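Local coordinates for protein phosphomethylpyrimidine kinase (Pyrococcus furiosus, PDB 2PB9) that probably phosphorylates hydroxymethylpyrimidine and its phosphate and, through the ThiN-family C-terminal domain crystallised here, probably joins pyrimidine and thiazole halves into thiamine phosphate, at residues N23-I28 and Y60-K65; T33-S38 and S94-R99; K118-D123 and E144-R149. One frame throughout, in Å; residues are numbered along the deposited sequence.

Contact 1 (N23-I28 and Y60-K65); sequences NPVRLI and YGNSVK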
ATOM      1  N   ASN A  23      33.826   2.448  -1.667  1.00 41.83           N
ATOM      2  CA  ASN A  23      33.017   1.681  -0.719  1.00 43.61           C
ATOM      3  C   ASN A  23      31.719   2.334  -0.248  1.00 42.74           C
ATOM      4  O   ASN A  23      31.588   2.702   0.919  1.00 42.71           O
ATOM      5  CB  ASN A  23      33.868   1.328   0.503  1.00 46.66           C
ATOM      6  CG  ASN A  23      33.102   0.514   1.532  1.00 51.11           C
ATOM      7  OD1 ASN A  23      32.587  -0.563   1.226  1.00 53.00           O
ATOM      8  ND2 ASN A  23      33.020   1.028   2.758  1.00 52.02           N
ATOM      9  N   PRO A  24      30.735   2.460  -1.149  1.00 41.92           N
ATOM     10  CA  PRO A  24      29.422   3.057  -0.886  1.00 41.39           C
ATOM     11  C   PRO A  24      28.390   2.036  -0.397  1.00 41.32           C
ATOM     12  O   PRO A  24      27.446   1.698  -1.110  1.00 41.53           O
ATOM     13  CB  PRO A  24      29.052   3.622  -2.241  1.00 41.34           C
ATOM     14  CG  PRO A  24      29.538   2.527  -3.153  1.00 41.56           C
ATOM     15  CD  PRO A  24      30.900   2.185  -2.588  1.00 41.52           C
ATOM     16  N   VAL A  25      28.563   1.548   0.822  1.00 40.40           N
ATOM     17  CA  VAL A  25      27.645   0.556   1.355  1.00 39.70           C
ATOM     18  C   VAL A  25      26.273   1.132   1.715  1.00 39.30           C
ATOM     19  O   VAL A  25      25.245   0.534   1.395  1.00 38.86           O
ATOM     20  CB  VAL A  25      28.247  -0.133   2.599  1.00 40.33           C
ATOM     21  CG1 VAL A  25      27.482  -1.414   2.909  1.00 39.26           C
ATOM     22  CG2 VAL A  25      29.718  -0.428   2.358  1.00 42.08           C
ATOM     23  N   ARG A  26      26.246   2.291   2.367  1.00 37.98           N
ATOM     24  CA  ARG A  26      24.969   2.876   2.759  1.00 37.83           C
ATOM     25  C   ARG A  26      24.066   3.188   1.580  1.00 35.96           C
ATOM     26  O   ARG A  26      22.851   3.308   1.752  1.00 34.53           O
ATOM     27  CB  ARG A  26      25.179   4.155   3.574  1.00 41.06           C
ATOM     28  CG  ARG A  26      25.748   5.323   2.787  1.00 44.06           C
ATOM     29  CD  ARG A  26      26.015   6.525   3.700  1.00 46.82           C
ATOM     30  NE  ARG A  26      24.820   7.329   3.970  1.00 46.99           N
ATOM     31  CZ  ARG A  26      24.568   8.504   3.396  1.00 47.23           C
ATOM     32  NH1 ARG A  26      25.428   9.016   2.519  1.00 43.12           N
ATOM     33  NH2 ARG A  26      23.458   9.171   3.701  1.00 48.36           N
ATOM     34  N   LEU A  27      24.654   3.309   0.389  1.00 33.20           N
ATOM     35  CA  LEU A  27      23.895   3.642  -0.815  1.00 31.56           C
ATOM     36  C   LEU A  27      23.339   2.458  -1.610  1.00 31.13           C
ATOM     37  O   LEU A  27      22.576   2.647  -2.552  1.00 32.62           O
ATOM     38  CB  LEU A  27      24.753   4.506  -1.749  1.00 31.72           C
ATOM     39  CG  LEU A  27      25.253   5.863  -1.233  1.00 32.93           C
ATOM     40  CD1 LEU A  27      25.979   6.616  -2.346  1.00 30.72           C
ATOM     41  CD2 LEU A  27      24.074   6.685  -0.727  1.00 30.70           C
ATOM     42  N   ILE A  28      23.710   1.243  -1.234  1.00 28.92           N
ATOM     43  CA  ILE A  28      23.261   0.056  -1.944  1.00 27.20           C
ATOM     44  C   ILE A  28      21.920  -0.480  -1.450  1.00 27.35           C
ATOM     45  O   ILE A  28      21.772  -0.783  -0.270  1.00 29.54           O
ATOM     46  CB  ILE A  28      24.311  -1.085  -1.808  1.00 27.50           C
ATOM     47  CG1 ILE A  28      25.655  -0.634  -2.384  1.00 25.62           C
ATOM     48  CG2 ILE A  28      23.826  -2.346  -2.519  1.00 26.78           C
ATOM     49  CD1 ILE A  28      25.688  -0.554  -3.870  1.00 22.05           C
ATOM     50  N   TYR A  60      28.383  -6.446   0.538  1.00 33.59           N
ATOM     51  CA  TYR A  60      29.151  -7.628   0.837  1.00 37.21           C
ATOM     52  C   TYR A  60      29.337  -7.589   2.354  1.00 38.94           C
ATOM     53  O   TYR A  60      28.365  -7.727   3.098  1.00 40.52           O
ATOM     54  CB  TYR A  60      30.471  -7.610   0.068  1.00 38.71           C
ATOM     55  CG  TYR A  60      31.064  -8.987  -0.112  1.00 40.73           C
ATOM     56  CD1 TYR A  60      30.247 -10.092  -0.357  1.00 41.79           C
ATOM     57  CD2 TYR A  60      32.439  -9.195  -0.009  1.00 41.47           C
ATOM     58  CE1 TYR A  60      30.791 -11.376  -0.486  1.00 43.67           C
ATOM     59  CE2 TYR A  60      32.990 -10.466  -0.138  1.00 42.22           C
ATOM     60  CZ  TYR A  60      32.165 -11.551  -0.372  1.00 43.47           C
ATOM     61  OH  TYR A  60      32.714 -12.808  -0.458  1.00 45.50           O
ATOM     62  N   GLY A  61      30.550  -7.408   2.843  1.00 40.13           N
ATOM     63  CA  GLY A  61      30.677  -7.343   4.285  1.00 42.43           C
ATOM     64  C   GLY A  61      30.246  -5.933   4.619  1.00 42.72           C
ATOM     65  O   GLY A  61      29.076  -5.575   4.477  1.00 39.09           O
ATOM     66  N   ASN A  62      31.211  -5.131   5.054  1.00 45.37           N
ATOM     67  CA  ASN A  62      30.968  -3.737   5.356  1.00 46.65           C
ATOM     68  C   ASN A  62      31.448  -3.069   4.087  1.00 45.37           C
ATOM     69  O   ASN A  62      32.168  -2.071   4.116  1.00 45.89           O
ATOM     70  CB  ASN A  62      31.811  -3.276   6.545  1.00 50.61           C
ATOM     71  CG  ASN A  62      31.628  -1.792   6.852  1.00 54.47           C
ATOM     72  OD1 ASN A  62      30.916  -1.079   6.137  1.00 55.43           O
ATOM     73  ND2 ASN A  62      32.279  -1.321   7.914  1.00 55.65           N
ATOM     74  N   SER A  63      31.064  -3.661   2.966  1.00 43.22           N
ATOM     75  CA  SER A  63      31.447  -3.136   1.668  1.00 42.25           C
ATOM     76  C   SER A  63      30.479  -3.581   0.581  1.00 39.59           C
ATOM     77  O   SER A  63      29.399  -4.098   0.863  1.00 39.09           O
ATOM     78  CB  SER A  63      32.875  -3.578   1.320  1.00 42.99           C
ATOM     79  OG  SER A  63      32.997  -4.984   1.382  1.00 44.02           O
ATOM     80  N   VAL A  64      30.877  -3.374  -0.664  1.00 35.98           N
ATOM     81  CA  VAL A  64      30.040  -3.735  -1.788  1.00 34.01           C
ATOM     82  C   VAL A  64      30.812  -4.632  -2.737  1.00 34.17           C
ATOM     83  O   VAL A  64      32.042  -4.671  -2.716  1.00 34.33           O
ATOM     84  CB  VAL A  64      29.578  -2.484  -2.547  1.00 32.03           C
ATOM     85  CG1 VAL A  64      29.066  -1.452  -1.558  1.00 30.95           C
ATOM     86  CG2 VAL A  64      30.722  -1.924  -3.382  1.00 31.23           C
ATOM     87  N   LYS A  65      30.085  -5.354  -3.578  1.00 32.98           N
ATOM     88  CA  LYS A  65      30.733  -6.246  -4.514  1.00 30.98           C
ATOM     89  C   LYS A  65      29.919  -6.377  -5.781  1.00 30.53           C
ATOM     90  O   LYS A  65      28.703  -6.540  -5.733  1.00 30.84           O
ATOM     91  CB  LYS A  65      30.924  -7.619  -3.862  1.00 30.63           C
ATOM     92  CG  LYS A  65      31.593  -8.657  -4.737  1.00 30.18           C
ATOM     93  CD  LYS A  65      31.846  -9.942  -3.966  1.00 32.00           C
ATOM     94  CE  LYS A  65      32.383 -11.033  -4.875  1.00 32.96           C
ATOM     95  NZ  LYS A  65      32.729 -12.258  -4.110  1.00 36.06           N
TER
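Val64 sets its two methyls against Pro24, Val25 and Ile28 of the loop 23-28. CG1 of Val64 lies beside its backbone N (chi1 -47°), which brings it to CG1 of Ile28, 3.6 Å away, with the two side chains crossing obliquely. The same Val64 CG1 rests 3.6 Å from the carbonyl O of Pro24, while CG2 of Val64 meets the ring carbon CD of Pro24 at 4.2 Å, nearly at a right angle. Val25, on the loop, presses its CG2 on the CA of Ser63 (3.3 Å) and also touches the carbonyl O of Asn62. Asn23, its CG anti to the backbone N (chi1 -179°), extends its amide alongside the backbone of Asn62 and Ser63. An alanine here would remove that amide and would probably leave the Asn62-Ser63 side of the turn less well packed. The partner is a beta hairpin, strands 57-59 and 64-66, whose connecting turn is closed by a hydrogen bond from Tyr60 N to Ser63 O (2.6 Å). The loop is folded back by a type I turn, with Ile28 N bonded to Val25 O at 3.1 Å, so that Val25 and Ile28 both direct their CB toward the hairpin. Asn23, with positive phi, is where the chain leaves helix 5-21, and Phe19 of that helix packs on Pro24 and Ile28. Lys59 NZ ties hairpin to loop by hydrogen bonds to the carbonyls of Val25 and Ile28. Lys65 NZ bonds to Val67 O of the second subunit, and the Tyr60 ring makes a cation-pi contact with Lys54 of that second subunit.

Contact 2 (T33-S38 and S94-R99); sequences TNFVYS and SAINIR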
ATOM      1  N   THR A  33      22.707  -2.797  -6.714  1.00 25.34           N
ATOM      2  CA  THR A  33      22.908  -1.633  -7.547  1.00 26.86           C
ATOM      3  C   THR A  33      23.484  -2.037  -8.904  1.00 28.38           C
ATOM      4  O   THR A  33      24.402  -2.863  -8.993  1.00 28.39           O
ATOM      5  CB  THR A  33      23.851  -0.602  -6.865  1.00 25.82           C
ATOM      6  OG1 THR A  33      23.142   0.057  -5.810  1.00 26.37           O
ATOM      7  CG2 THR A  33      24.349   0.447  -7.879  1.00 23.77           C
ATOM      8  N   ASN A  34      22.910  -1.469  -9.956  1.00 28.23           N
ATOM      9  CA  ASN A  34      23.389  -1.716 -11.292  1.00 29.69           C
ATOM     10  C   ASN A  34      23.814  -0.359 -11.855  1.00 30.35           C
ATOM     11  O   ASN A  34      23.180   0.667 -11.602  1.00 31.42           O
ATOM     12  CB  ASN A  34      22.301  -2.361 -12.152  1.00 29.51           C
ATOM     13  CG  ASN A  34      22.878  -3.310 -13.194  1.00 29.39           C
ATOM     14  OD1 ASN A  34      22.192  -4.206 -13.670  1.00 30.85           O
ATOM     15  ND2 ASN A  34      24.144  -3.115 -13.547  1.00 28.09           N
ATOM     16  N   PHE A  35      24.909  -0.366 -12.599  1.00 30.43           N
ATOM     17  CA  PHE A  35      25.473   0.837 -13.186  1.00 29.77           C
ATOM     18  C   PHE A  35      25.503   0.554 -14.688  1.00 30.14           C
ATOM     19  O   PHE A  35      26.104  -0.433 -15.130  1.00 29.34           O
ATOM     20  CB  PHE A  35      26.880   1.022 -12.603  1.00 28.29           C
ATOM     21  CG  PHE A  35      27.473   2.383 -12.813  1.00 29.46           C
ATOM     22  CD1 PHE A  35      28.693   2.710 -12.217  1.00 30.07           C
ATOM     23  CD2 PHE A  35      26.851   3.327 -13.627  1.00 30.81           C
ATOM     24  CE1 PHE A  35      29.293   3.956 -12.431  1.00 29.85           C
ATOM     25  CE2 PHE A  35      27.439   4.578 -13.851  1.00 30.22           C
ATOM     26  CZ  PHE A  35      28.665   4.890 -13.250  1.00 31.22           C
ATOM     27  N   VAL A  36      24.842   1.397 -15.475  1.00 28.84           N
ATOM     28  CA  VAL A  36      24.800   1.160 -16.914  1.00 28.68           C
ATOM     29  C   VAL A  36      25.341   2.262 -17.799  1.00 29.22           C
ATOM     30  O   VAL A  36      25.475   3.418 -17.390  1.00 31.23           O
ATOM     31  CB  VAL A  36      23.363   0.842 -17.417  1.00 26.88           C
ATOM     32  CG1 VAL A  36      22.811  -0.342 -16.674  1.00 24.53           C
ATOM     33  CG2 VAL A  36      22.456   2.066 -17.267  1.00 24.03           C
ATOM     34  N   TYR A  37      25.649   1.869 -19.028  1.00 29.16           N
ATOM     35  CA  TYR A  37      26.158   2.773 -20.041  1.00 29.98           C
ATOM     36  C   TYR A  37      25.654   2.230 -21.373  1.00 30.47           C
ATOM     37  O   TYR A  37      26.053   1.156 -21.825  1.00 29.82           O
ATOM     38  CB  TYR A  37      27.677   2.809 -20.001  1.00 30.60           C
ATOM     39  CG  TYR A  37      28.287   3.933 -20.805  1.00 31.65           C
ATOM     40  CD1 TYR A  37      27.503   4.981 -21.295  1.00 30.10           C
ATOM     41  CD2 TYR A  37      29.662   3.958 -21.061  1.00 32.19           C
ATOM     42  CE1 TYR A  37      28.069   6.023 -22.019  1.00 31.02           C
ATOM     43  CE2 TYR A  37      30.239   4.995 -21.778  1.00 32.49           C
ATOM     44  CZ  TYR A  37      29.439   6.020 -22.253  1.00 31.48           C
ATOM     45  OH  TYR A  37      30.024   7.039 -22.952  1.00 33.49           O
ATOM     46  N   SER A  38      24.753   2.987 -21.983  1.00 30.72           N
ATOM     47  CA  SER A  38      24.129   2.598 -23.232  1.00 31.40           C
ATOM     48  C   SER A  38      24.898   2.980 -24.484  1.00 32.10           C
ATOM     49  O   SER A  38      25.827   3.787 -24.444  1.00 31.32           O
ATOM     50  CB  SER A  38      22.731   3.218 -23.295  1.00 29.57           C
ATOM     51  OG  SER A  38      22.168   3.073 -24.577  1.00 27.41           O
ATOM     52  N   SER A  94      24.116   6.959 -19.355  1.00 30.07           N
ATOM     53  CA  SER A  94      24.670   6.310 -18.184  1.00 28.78           C
ATOM     54  C   SER A  94      23.717   6.615 -17.042  1.00 28.51           C
ATOM     55  O   SER A  94      22.999   7.618 -17.069  1.00 27.99           O
ATOM     56  CB  SER A  94      26.059   6.854 -17.859  1.00 30.68           C
ATOM     57  OG  SER A  94      26.641   6.123 -16.787  1.00 32.84           O
ATOM     58  N   ALA A  95      23.702   5.738 -16.046  1.00 26.65           N
ATOM     59  CA  ALA A  95      22.840   5.921 -14.888  1.00 26.35           C
ATOM     60  C   ALA A  95      23.229   4.910 -13.827  1.00 24.77           C
ATOM     61  O   ALA A  95      24.042   4.023 -14.077  1.00 25.63           O
ATOM     62  CB  ALA A  95      21.364   5.732 -15.285  1.00 26.20           C
ATOM     63  N   ILE A  96      22.649   5.056 -12.644  1.00 23.95           N
ATOM     64  CA  ILE A  96      22.906   4.138 -11.542  1.00 24.03           C
ATOM     65  C   ILE A  96      21.779   4.241 -10.521  1.00 24.47           C
ATOM     66  O   ILE A  96      21.256   5.329 -10.261  1.00 25.29           O
ATOM     67  CB  ILE A  96      24.256   4.442 -10.846  1.00 23.36           C
ATOM     68  CG1 ILE A  96      24.557   3.366  -9.811  1.00 22.17           C
ATOM     69  CG2 ILE A  96      24.210   5.796 -10.151  1.00 22.94           C
ATOM     70  CD1 ILE A  96      25.926   3.503  -9.195  1.00 22.62           C
ATOM     71  N   ASN A  97      21.373   3.114  -9.958  1.00 24.17           N
ATOM     72  CA  ASN A  97      20.316   3.178  -8.969  1.00 24.02           C
ATOM     73  C   ASN A  97      20.881   2.905  -7.583  1.00 25.23           C
ATOM     74  O   ASN A  97      21.620   1.936  -7.366  1.00 24.02           O
ATOM     75  CB  ASN A  97      19.169   2.199  -9.290  1.00 22.90           C
ATOM     76  CG  ASN A  97      19.585   0.735  -9.219  1.00 23.51           C
ATOM     77  OD1 ASN A  97      20.151   0.191 -10.167  1.00 24.82           O
ATOM     78  ND2 ASN A  97      19.302   0.091  -8.089  1.00 20.64           N
ATOM     79  N   ILE A  98      20.551   3.790  -6.650  1.00 26.21           N
ATOM     80  CA  ILE A  98      21.010   3.635  -5.290  1.00 27.48           C
ATOM     81  C   ILE A  98      19.837   3.635  -4.335  1.00 28.03           C
ATOM     82  O   ILE A  98      18.729   4.037  -4.686  1.00 27.59           O
ATOM     83  CB  ILE A  98      21.978   4.752  -4.899  1.00 28.06           C
ATOM     84  CG1 ILE A  98      21.327   6.115  -5.127  1.00 29.27           C
ATOM     85  CG2 ILE A  98      23.249   4.638  -5.723  1.00 28.99           C
ATOM     86  CD1 ILE A  98      22.198   7.289  -4.672  1.00 29.17           C
ATOM     87  N   ARG A  99      20.106   3.165  -3.123  1.00 27.61           N
ATOM     88  CA  ARG A  99      19.125   3.074  -2.054  1.00 27.83           C
ATOM     89  C   ARG A  99      18.438   4.409  -1.744  1.00 27.96           C
ATOM     90  O   ARG A  99      19.044   5.474  -1.876  1.00 27.85           O
ATOM     91  CB  ARG A  99      19.820   2.556  -0.790  1.00 25.49           C
ATOM     92  CG  ARG A  99      18.889   2.030   0.271  1.00 23.63           C
ATOM     93  CD  ARG A  99      19.676   1.318   1.331  1.00 26.60           C
ATOM     94  NE  ARG A  99      20.528   2.241   2.075  1.00 30.35           N
ATOM     95  CZ  ARG A  99      20.100   3.035   3.054  1.00 30.28           C
ATOM     96  NH1 ARG A  99      18.823   3.022   3.423  1.00 31.80           N
ATOM     97  NH2 ARG A  99      20.951   3.850   3.663  1.00 31.68           N
TER
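Three torsions bring polar groups onto the neighbouring backbone. Asn97 carries CG in the crowded position between its backbone N and carbonyl carbon (chi1 65°), Thr33 holds OG1 beside its N (chi1 -74°), and Ser94 turns OG anti to its N (chi1 -175°). The hydroxyl of Thr33 therefore donates to Asn97 O at 2.9 Å, lying in the carbonyl plane. Asn97 OD1 takes the N-H of Asn34 at 3.2 Å; the bond is nearly straight, though the donor stands above the amide plane. A weak bond from Asn97 N to Asn34 O, 3.5 Å, completes this end, and Asn97 ND2 is bonded to Gly32 O. Further along, strands 35-38 and 94-98 are antiparallel neighbours inside the domain's seven-stranded mixed sheet, 94-98 being flanked on its other side by 168-173; Val36 and Ala95 form the hydrogen-bonded pair. Val36 N gives to Ala95 O (3.1 Å), and Ala95 N returns to Val36 O (3.2 Å). Ser94 OG adds a second donor to Val36 O at 3.0 Å, almost along the C=O axis.

Phe35 and Ile96, a non-hydrogen-bonded pair, stand on one face with Tyr37 and Ser94. Ile96 CD1 lies 4.0 Å above the Phe35 ring, offset toward its rim, while Ala95 O and Ser94 OG sit at the ring edge. Ile96 CG1 also packs on Thr33 CG2 at 3.5 Å. Helices 5-21 and 176-185 cover this face, the first through Leu12 and Ala15 on Phe35, the second through Val179. A bound phosphate, probably from the crystallisation liquor, lies next to the Asn34 side chain and may mark a pocket. Beyond the Phe35-Ile96 bridge the pairing thus rests mainly on the side chains of Thr33 and Asn97, and the two donors on Val36 O satisfy a buried carbonyl and probably hold its peptide in place.

Contact 3 (K118-D123 and E144-R149); sequences KVSFYD and ETAIKR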
ATOM      1  N   LYS A 118      18.862  19.840 -11.085  1.00 43.57           N
ATOM      2  CA  LYS A 118      17.513  19.339 -10.862  1.00 41.28           C
ATOM      3  C   LYS A 118      17.283  17.891 -10.442  1.00 38.81           C
ATOM      4  O   LYS A 118      18.015  16.979 -10.802  1.00 40.04           O
ATOM      5  CB  LYS A 118      16.659  19.633 -12.099  1.00 43.20           C
ATOM      6  CG  LYS A 118      16.236  21.094 -12.261  1.00 44.30           C
ATOM      7  CD  LYS A 118      17.419  22.041 -12.452  1.00 43.89           C
ATOM      8  CE  LYS A 118      17.671  22.855 -11.195  1.00 43.72           C
ATOM      9  NZ  LYS A 118      16.456  23.636 -10.826  1.00 43.72           N
ATOM     10  N   VAL A 119      16.216  17.713  -9.679  1.00 36.41           N
ATOM     11  CA  VAL A 119      15.794  16.421  -9.173  1.00 33.29           C
ATOM     12  C   VAL A 119      14.279  16.356  -9.318  1.00 30.89           C
ATOM     13  O   VAL A 119      13.574  17.230  -8.847  1.00 31.53           O
ATOM     14  CB  VAL A 119      16.189  16.252  -7.674  1.00 33.77           C
ATOM     15  CG1 VAL A 119      16.390  17.612  -7.037  1.00 34.64           C
ATOM     16  CG2 VAL A 119      15.105  15.492  -6.915  1.00 32.95           C
ATOM     17  N   SER A 120      13.780  15.338 -10.004  1.00 29.55           N
ATOM     18  CA  SER A 120      12.345  15.192 -10.166  1.00 26.49           C
ATOM     19  C   SER A 120      11.970  13.828  -9.611  1.00 26.37           C
ATOM     20  O   SER A 120      12.814  13.125  -9.048  1.00 26.99           O
ATOM     21  CB  SER A 120      11.957  15.307 -11.634  1.00 27.04           C
ATOM     22  OG  SER A 120      10.560  15.516 -11.772  1.00 28.19           O
ATOM     23  N   PHE A 121      10.713  13.439  -9.761  1.00 26.23           N
ATOM     24  CA  PHE A 121      10.285  12.154  -9.230  1.00 26.92           C
ATOM     25  C   PHE A 121       8.995  11.747  -9.888  1.00 28.06           C
ATOM     26  O   PHE A 121       8.433  12.482 -10.697  1.00 28.85           O
ATOM     27  CB  PHE A 121      10.046  12.262  -7.715  1.00 26.87           C
ATOM     28  CG  PHE A 121       8.893  13.168  -7.348  1.00 27.33           C
ATOM     29  CD1 PHE A 121       7.572  12.713  -7.420  1.00 28.72           C
ATOM     30  CD2 PHE A 121       9.119  14.501  -6.992  1.00 27.74           C
ATOM     31  CE1 PHE A 121       6.489  13.569  -7.148  1.00 29.57           C
ATOM     32  CE2 PHE A 121       8.044  15.371  -6.717  1.00 28.28           C
ATOM     33  CZ  PHE A 121       6.727  14.902  -6.798  1.00 28.20           C
ATOM     34  N   TYR A 122       8.531  10.560  -9.524  1.00 30.01           N
ATOM     35  CA  TYR A 122       7.268  10.045 -10.018  1.00 31.04           C
ATOM     36  C   TYR A 122       6.681   9.172  -8.926  1.00 31.15           C
ATOM     37  O   TYR A 122       7.414   8.572  -8.145  1.00 32.01           O
ATOM     38  CB  TYR A 122       7.463   9.266 -11.324  1.00 30.90           C
ATOM     39  CG  TYR A 122       8.232   7.968 -11.224  1.00 31.20           C
ATOM     40  CD1 TYR A 122       7.684   6.859 -10.590  1.00 29.82           C
ATOM     41  CD2 TYR A 122       9.468   7.820 -11.858  1.00 30.17           C
ATOM     42  CE1 TYR A 122       8.336   5.631 -10.600  1.00 31.17           C
ATOM     43  CE2 TYR A 122      10.127   6.588 -11.875  1.00 30.78           C
ATOM     44  CZ  TYR A 122       9.550   5.499 -11.248  1.00 29.89           C
ATOM     45  OH  TYR A 122      10.148   4.264 -11.305  1.00 29.46           O
ATOM     46  N   ASP A 123       5.357   9.137  -8.855  1.00 32.34           N
ATOM     47  CA  ASP A 123       4.666   8.350  -7.850  1.00 33.47           C
ATOM     48  C   ASP A 123       3.750   7.375  -8.559  1.00 34.63           C
ATOM     49  O   ASP A 123       2.855   7.779  -9.293  1.00 35.80           O
ATOM     50  CB  ASP A 123       3.867   9.275  -6.924  1.00 33.88           C
ATOM     51  CG  ASP A 123       3.113   8.519  -5.845  1.00 34.40           C
ATOM     52  OD1 ASP A 123       3.481   7.368  -5.531  1.00 34.18           O
ATOM     53  OD2 ASP A 123       2.152   9.087  -5.296  1.00 37.28           O
ATOM     54  N   GLU A 144       9.159   9.492 -17.843  1.00 29.50           N
ATOM     55  CA  GLU A 144       8.513  10.586 -18.559  1.00 31.52           C
ATOM     56  C   GLU A 144       7.780  11.506 -17.594  1.00 30.70           C
ATOM     57  O   GLU A 144       7.890  12.725 -17.669  1.00 30.33           O
ATOM     58  CB  GLU A 144       7.515  10.035 -19.566  1.00 33.04           C
ATOM     59  CG  GLU A 144       8.122   9.149 -20.617  1.00 36.47           C
ATOM     60  CD  GLU A 144       7.063   8.466 -21.443  1.00 39.56           C
ATOM     61  OE1 GLU A 144       6.169   9.181 -21.953  1.00 41.29           O
ATOM     62  OE2 GLU A 144       7.124   7.221 -21.579  1.00 38.89           O
ATOM     63  N   THR A 145       7.014  10.904 -16.697  1.00 29.94           N
ATOM     64  CA  THR A 145       6.268  11.664 -15.712  1.00 28.95           C
ATOM     65  C   THR A 145       7.239  12.589 -15.004  1.00 28.78           C
ATOM     66  O   THR A 145       7.015  13.792 -14.933  1.00 29.50           O
ATOM     67  CB  THR A 145       5.601  10.712 -14.701  1.00 28.33           C
ATOM     68  OG1 THR A 145       4.550  10.000 -15.357  1.00 28.97           O
ATOM     69  CG2 THR A 145       5.038  11.469 -13.522  1.00 28.66           C
ATOM     70  N   ALA A 146       8.330  12.015 -14.506  1.00 29.09           N
ATOM     71  CA  ALA A 146       9.361  12.767 -13.795  1.00 29.94           C
ATOM     72  C   ALA A 146      10.028  13.844 -14.654  1.00 31.12           C
ATOM     73  O   ALA A 146      10.283  14.958 -14.190  1.00 30.10           O
ATOM     74  CB  ALA A 146      10.406  11.816 -13.274  1.00 28.01           C
ATOM     75  N   ILE A 147      10.315  13.494 -15.906  1.00 33.33           N
ATOM     76  CA  ILE A 147      10.956  14.403 -16.847  1.00 34.69           C
ATOM     77  C   ILE A 147      10.045  15.564 -17.238  1.00 35.94           C
ATOM     78  O   ILE A 147      10.494  16.706 -17.349  1.00 35.99           O
ATOM     79  CB  ILE A 147      11.430  13.624 -18.120  1.00 34.00           C
ATOM     80  CG1 ILE A 147      12.779  12.944 -17.823  1.00 34.70           C
ATOM     81  CG2 ILE A 147      11.540  14.557 -19.320  1.00 33.11           C
ATOM     82  CD1 ILE A 147      13.364  12.135 -18.973  1.00 32.55           C
ATOM     83  N   LYS A 148       8.766  15.270 -17.440  1.00 37.17           N
ATOM     84  CA  LYS A 148       7.804  16.296 -17.814  1.00 38.43           C
ATOM     85  C   LYS A 148       7.365  17.121 -16.611  1.00 39.45           C
ATOM     86  O   LYS A 148       6.834  18.215 -16.766  1.00 39.39           O
ATOM     87  CB  LYS A 148       6.590  15.656 -18.482  1.00 38.33           C
ATOM     88  CG  LYS A 148       6.904  15.015 -19.820  1.00 40.06           C
ATOM     89  CD  LYS A 148       5.655  14.418 -20.439  1.00 42.90           C
ATOM     90  CE  LYS A 148       5.924  13.863 -21.825  1.00 44.50           C
ATOM     91  NZ  LYS A 148       4.682  13.270 -22.388  1.00 46.59           N
ATOM     92  N   ARG A 149       7.588  16.581 -15.416  1.00 41.38           N
ATOM     93  CA  ARG A 149       7.246  17.246 -14.156  1.00 41.59           C
ATOM     94  C   ARG A 149       7.899  18.641 -14.105  1.00 42.31           C
ATOM     95  O   ARG A 149       7.203  19.652 -14.043  1.00 42.63           O
ATOM     96  CB  ARG A 149       7.727  16.372 -12.987  1.00 40.49           C
ATOM     97  CG  ARG A 149       7.598  16.961 -11.593  1.00 42.10           C
ATOM     98  CD  ARG A 149       6.450  16.336 -10.812  1.00 43.64           C
ATOM     99  NE  ARG A 149       6.438  14.879 -10.910  1.00 46.76           N
ATOM    100  CZ  ARG A 149       5.514  14.087 -10.365  1.00 47.66           C
ATOM    101  NH1 ARG A 149       4.508  14.604  -9.666  1.00 47.87           N
ATOM    102  NH2 ARG A 149       5.582  12.771 -10.541  1.00 46.46           N
TER
HETATM  103  O   HOH W   1       3.964  10.662 -10.812  1.00 27.29           O
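The carbonyl O of Phe121 is gripped by three contacts from helix 138-149: two weak N-H bonds from one guanidinium and a CA-H...O contact from Ala146. Arg149 reaches it with NH2 (2.9 Å) and with NE (3.1 Å), both bonds bent. The Arg149 chain, itself bent at chi2 and chi3, brings these two donors to the oxygen and lays its guanidinium over the Phe121 ring, the planes 33° apart. Phe121 CE1 stands 3.3 Å above the guanidinium plane. The same NH2 of Arg149 donates to a water, 2.7 Å away, that also accepts from Asp123 N. One residue earlier in the strand, the Ser120 hydroxyl, anti to its backbone N, donates to Ala146 O on a lone pair. Ala146 CB meets the edge of the Tyr122 ring, and Thr145 CG2 touches Tyr122 CB at 3.9 Å. The Asp123 carboxylate points elsewhere, to a salt bridge with Arg125 of the third subunit. Strand 118-121, outermost in this chain's sheet, lies parallel to its neighbour 154-159, and the helix packed here belongs to the connection between them: a beta-alpha-beta crossover.

Contact 2 sits near the centre of the domain, about 4 Å from the centre of the chain, with contact 1 about 15 Å and contact 3 about 17 Å away, centre to centre. Contacts 1 and 3 lie on opposite sides of the chain's centre, about 28 Å apart. Contacts 1 and 2 interleave along the chain and touch, with Leu27 O 2.6 Å from Arg99 N, a probable hydrogen bond. Contact 3 follows both in sequence; its strand 118-121 shares the mixed sheet with strands 35-38 and 94-98. The sheet thus joins its core pairing to the crossover at one edge, and contacts 1 and 3 adjoin different neighbouring subunits.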